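Local coordinates for protein cleavage stimulation factor 77 (Encephalitozoon cuniculi, PDB 2UY1) that probably serves as a helical-repeat scaffold in the cleavage and polyadenylation of pre-mRNA 3' ends, and may bind mRNA, at residues E381-S384 and R385-D388; E392-M396 and V397-E401; T333-R336 and A337-Y340. All coordinates share one frame; numbering follows the deposited sequence.

All three contacts are local turns at helix ends in one part of a helical chain without strands, on the same side of its centre. Along the chain contact 3 comes first, leading from helix 319-333 into helix 337-349. Contact 1 then opens helix 384-397, and contact 2 closes that helix and starts helix 400-415. The centres of contacts 1 and 2 are about 16 Å apart. The centre of contact 3 lies about 24 Å from that of contact 1 and about 26 Å from that of contact 2, without touching either. They mark three of the turns between neighbouring helices, the last two at the two ends of helix 384-397, consistent with the alpha-solenoid arrays of the TPR clan.

Contact 1 (E381-S384 and R385-D388); sequences EKTS and RMWD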
ATOM      1  N   GLU B 381      -9.797  -4.617 -19.373  1.00 23.84           N
ATOM      2  CA  GLU B 381      -9.512  -5.557 -18.330  1.00 24.57           C
ATOM      3  C   GLU B 381      -8.953  -4.753 -17.150  1.00 23.14           C
ATOM      4  O   GLU B 381      -8.455  -3.659 -17.355  1.00 23.32           O
ATOM      5  CB  GLU B 381      -8.468  -6.552 -18.805  1.00 25.43           C
ATOM      6  CG  GLU B 381      -8.697  -7.013 -20.217  1.00 31.43           C
ATOM      7  CD  GLU B 381      -7.881  -8.218 -20.544  1.00 36.86           C
ATOM      8  OE1 GLU B 381      -8.410  -9.342 -20.394  1.00 41.43           O
ATOM      9  OE2 GLU B 381      -6.716  -8.056 -20.932  1.00 39.76           O
ATOM     10  N   LYS B 382      -9.061  -5.288 -15.950  1.00 20.81           N
ATOM     11  CA  LYS B 382      -8.911  -4.501 -14.728  1.00 20.57           C
ATOM     12  C   LYS B 382      -8.058  -5.176 -13.684  1.00 19.97           C
ATOM     13  O   LYS B 382      -8.088  -6.408 -13.508  1.00 20.78           O
ATOM     14  CB  LYS B 382     -10.314  -4.193 -14.184  1.00 20.87           C
ATOM     15  CG  LYS B 382     -11.173  -3.572 -15.283  1.00 22.05           C
ATOM     16  CD  LYS B 382     -12.530  -3.348 -14.928  1.00 19.99           C
ATOM     17  CE  LYS B 382     -13.417  -4.255 -15.578  1.00 17.83           C
ATOM     18  NZ  LYS B 382     -13.864  -3.823 -16.876  1.00 21.62           N
ATOM     19  N   THR B 383      -7.248  -4.364 -13.012  1.00 18.93           N
ATOM     20  CA  THR B 383      -6.529  -4.770 -11.852  1.00 19.16           C
ATOM     21  C   THR B 383      -7.488  -4.631 -10.667  1.00 18.86           C
ATOM     22  O   THR B 383      -8.508  -3.999 -10.826  1.00 18.05           O
ATOM     23  CB  THR B 383      -5.298  -3.813 -11.639  1.00 19.57           C
ATOM     24  OG1 THR B 383      -5.789  -2.465 -11.545  1.00 16.13           O
ATOM     25  CG2 THR B 383      -4.272  -3.938 -12.799  1.00 17.26           C
ATOM     26  N   SER B 384      -7.150  -5.222  -9.510  1.00 19.26           N
ATOM     27  CA  SER B 384      -7.976  -5.078  -8.292  1.00 19.58           C
ATOM     28  C   SER B 384      -8.039  -3.623  -7.930  1.00 18.76           C
ATOM     29  O   SER B 384      -9.046  -3.214  -7.428  1.00 18.34           O
ATOM     30  CB  SER B 384      -7.425  -5.744  -7.023  1.00 17.81           C
ATOM     31  OG  SER B 384      -7.120  -7.092  -7.205  1.00 23.71           O
ATOM     32  N   ARG B 385      -6.951  -2.874  -8.128  1.00 17.44           N
ATOM     33  CA  ARG B 385      -6.926  -1.480  -7.745  1.00 16.36           C
ATOM     34  C   ARG B 385      -7.912  -0.660  -8.601  1.00 17.27           C
ATOM     35  O   ARG B 385      -8.542   0.190  -8.063  1.00 17.87           O
ATOM     36  CB  ARG B 385      -5.547  -0.868  -7.817  1.00 19.47           C
ATOM     37  CG  ARG B 385      -5.503   0.522  -7.196  1.00 21.17           C
ATOM     38  CD  ARG B 385      -4.355   1.340  -7.758  1.00 29.53           C
ATOM     39  NE  ARG B 385      -3.994   2.403  -6.833  1.00 33.38           N
ATOM     40  CZ  ARG B 385      -2.881   3.123  -6.897  1.00 39.52           C
ATOM     41  NH1 ARG B 385      -1.984   2.896  -7.864  1.00 40.68           N
ATOM     42  NH2 ARG B 385      -2.668   4.074  -5.980  1.00 41.62           N
ATOM     43  N   MET B 386      -8.065  -0.968  -9.889  1.00 16.06           N
ATOM     44  CA  MET B 386      -9.006  -0.306 -10.796  1.00 16.64           C
ATOM     45  C   MET B 386     -10.417  -0.656 -10.322  1.00 15.22           C
ATOM     46  O   MET B 386     -11.193   0.227 -10.075  1.00 14.39           O
ATOM     47  CB  MET B 386      -8.807  -0.784 -12.254  1.00 15.48           C
ATOM     48  CG  MET B 386      -7.588  -0.158 -12.964  1.00 17.20           C
ATOM     49  SD  MET B 386      -7.196  -1.095 -14.497  1.00 19.91           S
ATOM     50  CE  MET B 386      -8.524  -0.384 -15.542  1.00 15.61           C
ATOM     51  N   TRP B 387     -10.719  -1.945 -10.160  1.00 15.38           N
ATOM     52  CA  TRP B 387     -11.982  -2.381  -9.487  1.00 16.40           C
ATOM     53  C   TRP B 387     -12.294  -1.644  -8.175  1.00 15.09           C
ATOM     54  O   TRP B 387     -13.379  -1.037  -8.022  1.00 16.59           O
ATOM     55  CB  TRP B 387     -11.975  -3.907  -9.254  1.00 16.56           C
ATOM     56  CG  TRP B 387     -12.418  -4.765 -10.445  1.00 16.36           C
ATOM     57  CD1 TRP B 387     -11.656  -5.683 -11.131  1.00 15.29           C
ATOM     58  CD2 TRP B 387     -13.703  -4.768 -11.053  1.00 16.96           C
ATOM     59  NE1 TRP B 387     -12.412  -6.268 -12.123  1.00 18.61           N
ATOM     60  CE2 TRP B 387     -13.673  -5.714 -12.094  1.00 19.06           C
ATOM     61  CE3 TRP B 387     -14.915  -4.085 -10.786  1.00 17.85           C
ATOM     62  CZ2 TRP B 387     -14.789  -5.979 -12.874  1.00 18.13           C
ATOM     63  CZ3 TRP B 387     -15.987  -4.334 -11.586  1.00 17.59           C
ATOM     64  CH2 TRP B 387     -15.910  -5.244 -12.639  1.00 16.90           C
ATOM     65  N   ASP B 388     -11.387  -1.680  -7.222  1.00 14.46           N
ATOM     66  CA  ASP B 388     -11.595  -0.984  -5.949  1.00 14.80           C
ATOM     67  C   ASP B 388     -11.754   0.549  -6.025  1.00 14.67           C
ATOM     68  O   ASP B 388     -12.559   1.127  -5.246  1.00 16.27           O
ATOM     69  CB  ASP B 388     -10.501  -1.270  -4.974  1.00 13.35           C
ATOM     70  CG  ASP B 388     -10.388  -2.737  -4.650  1.00 16.46           C
ATOM     71  OD1 ASP B 388     -11.329  -3.488  -4.939  1.00 22.87           O
ATOM     72  OD2 ASP B 388      -9.374  -3.116  -4.057  1.00 14.72           O
TER
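K382 lays its aliphatic chain over one face of the W387 indole, just where the chain enters helix 384-397. K382 CD lies over the face, 4.1 Å from the centroid of the five-membered ring of W387, a CH-pi contact. Farther out, K382 CE meets W387 CZ2 at 3.5 Å. The K382 chain starts with CG opposite the carbonyl carbon (chi1 -52°) and then bends at chi3 and chi4, which lets its middle follow the ring while NZ reaches the carbonyls of F377 and L380, with a cation-pi contact to F377. F377 also stacks edge-to-face on W387.

T383 is the N-cap. With chi1 at 57°, its OG1 faces the first turn and accepts from M386 N at 3.2 Å, while the same hydroxyl is hydrogen-bonded to E358. M386 answers across the cap: its chain crosses that of T383 at about a right angle and sets SD 3.6 Å from T383 N, a weak but straight bond (169°) that completes a capping box with sulfur in the returning position. Beyond it, M386 CE packs 3.7 Å from E381 O, a buried carbonyl without a polar partner in the model.

Helical bonds follow, W387 N to T383 O at 3.1 Å and D388 N to S384 O at 2.8 Å. D388 turns its carboxylate to K410, and S384 OG bonds to a polar side chain of another protein chain. The chemistry implies a helix start held from two sides: a hydroxyl and, weakly, a sulfur take up amides at the cap, while a greasy lysine stem shields the indole and spends its ammonium on backbone oxygens and F377.

Contact 2 (E392-M396 and V397-E401); sequences EYEFM and VGSME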
ATOM      1  N   GLU B 392     -15.292   2.290  -4.989  1.00 11.36           N
ATOM      2  CA  GLU B 392     -15.276   3.351  -3.964  1.00 10.77           C
ATOM      3  C   GLU B 392     -15.890   4.656  -4.496  1.00 10.62           C
ATOM      4  O   GLU B 392     -16.735   5.297  -3.833  1.00  8.14           O
ATOM      5  CB  GLU B 392     -13.856   3.651  -3.460  1.00  8.51           C
ATOM      6  CG  GLU B 392     -13.728   4.884  -2.409  1.00 15.95           C
ATOM      7  CD  GLU B 392     -14.199   4.569  -0.972  1.00 25.53           C
ATOM      8  OE1 GLU B 392     -14.900   3.550  -0.740  1.00 30.77           O
ATOM      9  OE2 GLU B 392     -13.881   5.337  -0.031  1.00 30.56           O
ATOM     10  N   TYR B 393     -15.485   5.022  -5.698  1.00  9.91           N
ATOM     11  CA  TYR B 393     -16.183   6.157  -6.440  1.00 12.37           C
ATOM     12  C   TYR B 393     -17.730   6.073  -6.577  1.00 12.10           C
ATOM     13  O   TYR B 393     -18.447   7.024  -6.256  1.00 14.61           O
ATOM     14  CB  TYR B 393     -15.555   6.288  -7.814  1.00 11.91           C
ATOM     15  CG  TYR B 393     -15.993   7.547  -8.569  1.00 15.06           C
ATOM     16  CD1 TYR B 393     -15.263   8.723  -8.460  1.00 19.08           C
ATOM     17  CD2 TYR B 393     -17.123   7.546  -9.349  1.00 15.44           C
ATOM     18  CE1 TYR B 393     -15.616   9.861  -9.191  1.00 18.64           C
ATOM     19  CE2 TYR B 393     -17.512   8.697 -10.077  1.00 22.37           C
ATOM     20  CZ  TYR B 393     -16.754   9.821  -9.982  1.00 17.95           C
ATOM     21  OH  TYR B 393     -17.110  10.957 -10.656  1.00 21.43           O
ATOM     22  N   GLU B 394     -18.227   4.999  -7.166  1.00 13.39           N
ATOM     23  CA  GLU B 394     -19.691   4.657  -7.146  1.00 13.64           C
ATOM     24  C   GLU B 394     -20.419   4.744  -5.801  1.00 14.18           C
ATOM     25  O   GLU B 394     -21.493   5.401  -5.696  1.00 13.56           O
ATOM     26  CB  GLU B 394     -19.888   3.249  -7.772  1.00 13.83           C
ATOM     27  CG  GLU B 394     -21.324   2.961  -8.233  1.00 12.57           C
ATOM     28  CD  GLU B 394     -21.806   4.034  -9.196  1.00 16.60           C
ATOM     29  OE1 GLU B 394     -20.995   4.477  -9.986  1.00 16.93           O
ATOM     30  OE2 GLU B 394     -22.983   4.410  -9.167  1.00 16.36           O
ATOM     31  N   PHE B 395     -19.869   4.086  -4.747  1.00 14.38           N
ATOM     32  CA  PHE B 395     -20.354   4.291  -3.404  1.00 15.55           C
ATOM     33  C   PHE B 395     -20.413   5.758  -2.925  1.00 16.01           C
ATOM     34  O   PHE B 395     -21.354   6.167  -2.244  1.00 13.63           O
ATOM     35  CB  PHE B 395     -19.566   3.430  -2.397  1.00 16.13           C
ATOM     36  CG  PHE B 395     -20.238   3.300  -1.029  1.00 16.20           C
ATOM     37  CD1 PHE B 395     -21.113   2.260  -0.764  1.00 10.92           C
ATOM     38  CD2 PHE B 395     -19.989   4.226  -0.005  1.00 11.07           C
ATOM     39  CE1 PHE B 395     -21.695   2.111   0.505  1.00 12.52           C
ATOM     40  CE2 PHE B 395     -20.571   4.089   1.232  1.00 10.89           C
ATOM     41  CZ  PHE B 395     -21.442   3.055   1.515  1.00 11.75           C
ATOM     42  N   MET B 396     -19.382   6.531  -3.205  1.00 16.42           N
ATOM     43  CA  MET B 396     -19.357   7.927  -2.740  1.00 19.40           C
ATOM     44  C   MET B 396     -20.320   8.860  -3.510  1.00 15.67           C
ATOM     45  O   MET B 396     -21.148   9.578  -2.909  1.00 14.68           O
ATOM     46  CB  MET B 396     -17.916   8.459  -2.714  1.00 19.01           C
ATOM     47  CG  MET B 396     -17.118   7.852  -1.551  1.00 23.90           C
ATOM     48  SD  MET B 396     -15.425   8.393  -1.521  1.00 30.88           S
ATOM     49  CE  MET B 396     -15.547  10.169  -1.159  1.00 30.63           C
ATOM     50  N   VAL B 397     -20.247   8.837  -4.825  1.00 15.59           N
ATOM     51  CA  VAL B 397     -21.058   9.755  -5.601  1.00 14.69           C
ATOM     52  C   VAL B 397     -21.964   9.155  -6.685  1.00 14.61           C
ATOM     53  O   VAL B 397     -22.534   9.903  -7.509  1.00 12.62           O
ATOM     54  CB  VAL B 397     -20.169  10.940  -6.212  1.00 15.83           C
ATOM     55  CG1 VAL B 397     -19.563  11.773  -5.085  1.00 13.44           C
ATOM     56  CG2 VAL B 397     -19.128  10.386  -7.177  1.00 17.18           C
ATOM     57  N   GLY B 398     -22.177   7.847  -6.626  1.00 11.82           N
ATOM     58  CA  GLY B 398     -22.948   7.155  -7.597  1.00 12.21           C
ATOM     59  C   GLY B 398     -24.266   6.695  -7.001  1.00 12.78           C
ATOM     60  O   GLY B 398     -24.840   7.412  -6.276  1.00 13.19           O
ATOM     61  N   SER B 399     -24.691   5.476  -7.325  1.00 14.35           N
ATOM     62  CA  SER B 399     -25.850   4.799  -6.726  1.00 14.54           C
ATOM     63  C   SER B 399     -25.470   3.480  -6.025  1.00 15.11           C
ATOM     64  O   SER B 399     -24.493   2.843  -6.344  1.00 13.86           O
ATOM     65  CB  SER B 399     -26.994   4.569  -7.740  1.00 13.14           C
ATOM     66  OG  SER B 399     -26.665   3.661  -8.763  1.00 13.31           O
ATOM     67  N   MET B 400     -26.297   3.095  -5.055  1.00 14.77           N
ATOM     68  CA  MET B 400     -26.160   1.818  -4.450  1.00 14.05           C
ATOM     69  C   MET B 400     -26.462   0.712  -5.406  1.00 14.78           C
ATOM     70  O   MET B 400     -25.793  -0.305  -5.364  1.00 13.58           O
ATOM     71  CB  MET B 400     -26.973   1.747  -3.170  1.00 16.08           C
ATOM     72  CG  MET B 400     -26.305   2.586  -2.094  1.00 13.47           C
ATOM     73  SD  MET B 400     -24.660   1.881  -1.665  1.00 17.83           S
ATOM     74  CE  MET B 400     -25.294   0.378  -0.831  1.00 18.19           C
ATOM     75  N   GLU B 401     -27.426   0.919  -6.306  1.00 14.60           N
ATOM     76  CA  GLU B 401     -27.761  -0.103  -7.315  1.00 16.34           C
ATOM     77  C   GLU B 401     -26.557  -0.438  -8.186  1.00 15.91           C
ATOM     78  O   GLU B 401     -26.161  -1.613  -8.325  1.00 16.46           O
ATOM     79  CB  GLU B 401     -28.944   0.329  -8.208  1.00 15.32           C
ATOM     80  CG  GLU B 401     -30.260  -0.095  -7.690  1.00 19.33           C
ATOM     81  CD  GLU B 401     -31.357   0.046  -8.745  1.00 21.19           C
ATOM     82  OE1 GLU B 401     -31.089   0.402  -9.941  1.00 20.66           O
ATOM     83  OE2 GLU B 401     -32.503  -0.268  -8.370  1.00 21.79           O
TER
HETATM   84  O   HOH W   1     -25.175   5.087 -10.579  1.00 18.31           O
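A tight helix-to-helix turn, in which G398 separates helix 384-397 from S399, the N-cap of helix 400-415, brings E394 against S399. The carboxylate is the hub: E394 OE2 accepts from S399 N at 2.7 Å, the donor meeting it on the anti side and 35° out of the carboxylate plane. Water 1 donates to the same oxygen and also lies 2.7 Å from S399 OG, so it bridges the two side chains. E394 OE1 turns to R374 in a salt bridge. CG of E394 stands opposite its backbone N (chi1 -161°) and the chain folds at chi2 (55°), which swings the acid back over the turn. G398, with no side chain, admits it: its CA is only 3.2 Å from E394 OE2.

Y393 O accepts a nearly straight bond from V397 N at 2.9 Å, and a weak one follows from G398 N to E394 O. V397 CG2 sits over one face of the Y393 ring, 3.9 Å from its centroid, a CH-pi contact. On a different side M400 runs beside F395, its SD 3.7 Å from F395 CD1 in an oblique Met-aromatic contact; F403 stacks edge-to-face on F395. S399 OG caps L402 N. Another protein chain lies against the turn, a basic side chain of it bonding to F395 O. A short turn between two packed helices is typical of helical-repeat folds, consistent with a TPR-clan alpha-solenoid.

Contact 3 (T333-R336 and A337-Y340); sequences TGSR and ATPY
R336 O takes up a weak bond from Y340 N at 3.3 Å, the first helical link of helix 337-349 past P339. Ahead of it S335 OG points into the open start of the helix, where T338 N donates to it at 3.4 Å in a weak but straight capping bond (166°). A chi1 of -164°, which puts OG opposite the backbone N of S335, carries the hydroxyl forward to the amide of T338, and T338 CB packs against S335 OG at 3.8 Å.

The carbonyl of S335 faces quite different company. P339 has no N-H to give, and its ring fills that place instead, with both CG and CD 3.2 Å from S335 O. This oxygen is buried without a polar partner in the model, so the proline carbons cover it but leave it unsatisfied. P339 CD also lies 3.4 Å from R336 O. Outside the turn, P339 rests on A326 and Y330 of helix 319-333 and on F363 of helix 354-367, and Y340 stacks edge-to-face with F360.

Upstream, T333 OG1 accepts from S335 N at 3.2 Å, an ST turn, while also bonding to E329 O; G334 then leaves the helix with positive phi (78°). An ST turn and a positive-phi glycine at the end of helix 319-333, then a capping serine and a first-turn proline, make a short helix-to-helix turn, consistent with the TPR-clan solenoid.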
ATOM      1  N   THR B 333      -1.620  22.622 -19.701  1.00 23.69           N
ATOM      2  CA  THR B 333      -2.668  23.288 -20.475  1.00 24.66           C
ATOM      3  C   THR B 333      -4.055  23.208 -19.816  1.00 24.46           C
ATOM      4  O   THR B 333      -4.871  24.091 -20.015  1.00 25.21           O
ATOM      5  CB  THR B 333      -2.712  22.719 -21.895  1.00 24.34           C
ATOM      6  OG1 THR B 333      -3.306  21.419 -21.843  1.00 25.82           O
ATOM      7  CG2 THR B 333      -1.315  22.630 -22.455  1.00 22.93           C
ATOM      8  N   GLY B 334      -4.322  22.190 -19.000  1.00 23.72           N
ATOM      9  CA  GLY B 334      -5.708  21.947 -18.526  1.00 23.57           C
ATOM     10  C   GLY B 334      -6.697  21.275 -19.488  1.00 22.80           C
ATOM     11  O   GLY B 334      -7.881  21.033 -19.138  1.00 23.58           O
ATOM     12  N   SER B 335      -6.251  20.952 -20.680  1.00 22.02           N
ATOM     13  CA  SER B 335      -7.072  20.127 -21.597  1.00 21.56           C
ATOM     14  C   SER B 335      -7.342  18.738 -20.984  1.00 23.50           C
ATOM     15  O   SER B 335      -6.412  18.097 -20.463  1.00 21.45           O
ATOM     16  CB  SER B 335      -6.337  19.910 -22.917  1.00 21.62           C
ATOM     17  OG  SER B 335      -7.208  19.451 -23.965  1.00 20.10           O
ATOM     18  N   ARG B 336      -8.583  18.274 -21.096  1.00 23.92           N
ATOM     19  CA  ARG B 336      -8.942  16.894 -20.829  1.00 25.94           C
ATOM     20  C   ARG B 336      -8.853  16.085 -22.121  1.00 26.19           C
ATOM     21  O   ARG B 336      -8.474  14.933 -22.101  1.00 25.32           O
ATOM     22  CB  ARG B 336     -10.370  16.809 -20.288  1.00 26.80           C
ATOM     23  CG  ARG B 336     -10.508  17.425 -18.910  1.00 28.93           C
ATOM     24  CD  ARG B 336     -11.844  17.067 -18.306  1.00 28.60           C
ATOM     25  NE  ARG B 336     -11.837  17.474 -16.909  1.00 29.08           N
ATOM     26  CZ  ARG B 336     -12.892  17.374 -16.124  1.00 27.71           C
ATOM     27  NH1 ARG B 336     -14.011  16.842 -16.594  1.00 27.34           N
ATOM     28  NH2 ARG B 336     -12.797  17.752 -14.870  1.00 30.91           N
ATOM     29  N   ALA B 337      -9.216  16.699 -23.249  1.00 26.91           N
ATOM     30  CA  ALA B 337      -9.207  15.986 -24.550  1.00 26.32           C
ATOM     31  C   ALA B 337      -7.864  15.414 -24.962  1.00 25.54           C
ATOM     32  O   ALA B 337      -7.752  14.245 -25.371  1.00 25.10           O
ATOM     33  CB  ALA B 337      -9.767  16.894 -25.662  1.00 27.99           C
ATOM     34  N   THR B 338      -6.843  16.239 -24.891  1.00 23.40           N
ATOM     35  CA  THR B 338      -5.547  15.885 -25.417  1.00 23.45           C
ATOM     36  C   THR B 338      -4.923  14.726 -24.671  1.00 23.10           C
ATOM     37  O   THR B 338      -4.488  13.821 -25.341  1.00 21.93           O
ATOM     38  CB  THR B 338      -4.591  17.118 -25.449  1.00 24.63           C
ATOM     39  OG1 THR B 338      -5.066  18.013 -26.469  1.00 26.05           O
ATOM     40  CG2 THR B 338      -3.063  16.704 -25.715  1.00 21.97           C
ATOM     41  N   PRO B 339      -4.862  14.775 -23.286  1.00 22.21           N
ATOM     42  CA  PRO B 339      -4.359  13.562 -22.566  1.00 23.13           C
ATOM     43  C   PRO B 339      -5.166  12.300 -22.843  1.00 22.45           C
ATOM     44  O   PRO B 339      -4.579  11.220 -22.913  1.00 22.67           O
ATOM     45  CB  PRO B 339      -4.375  13.944 -21.071  1.00 20.87           C
ATOM     46  CG  PRO B 339      -5.112  15.229 -20.951  1.00 22.76           C
ATOM     47  CD  PRO B 339      -5.188  15.875 -22.357  1.00 22.51           C
ATOM     48  N   TYR B 340      -6.477  12.437 -23.021  1.00 23.90           N
ATOM     49  CA  TYR B 340      -7.305  11.282 -23.351  1.00 25.38           C
ATOM     50  C   TYR B 340      -6.796  10.638 -24.641  1.00 26.11           C
ATOM     51  O   TYR B 340      -6.687   9.407 -24.766  1.00 27.69           O
ATOM     52  CB  TYR B 340      -8.762  11.709 -23.551  1.00 25.33           C
ATOM     53  CG  TYR B 340      -9.660  10.545 -23.887  1.00 27.04           C
ATOM     54  CD1 TYR B 340     -10.384   9.918 -22.883  1.00 26.95           C
ATOM     55  CD2 TYR B 340      -9.784  10.048 -25.212  1.00 29.59           C
ATOM     56  CE1 TYR B 340     -11.208   8.878 -23.157  1.00 26.74           C
ATOM     57  CE2 TYR B 340     -10.624   8.936 -25.502  1.00 26.86           C
ATOM     58  CZ  TYR B 340     -11.350   8.377 -24.452  1.00 27.08           C
ATOM     59  OH  TYR B 340     -12.212   7.306 -24.640  1.00 25.51           O
TER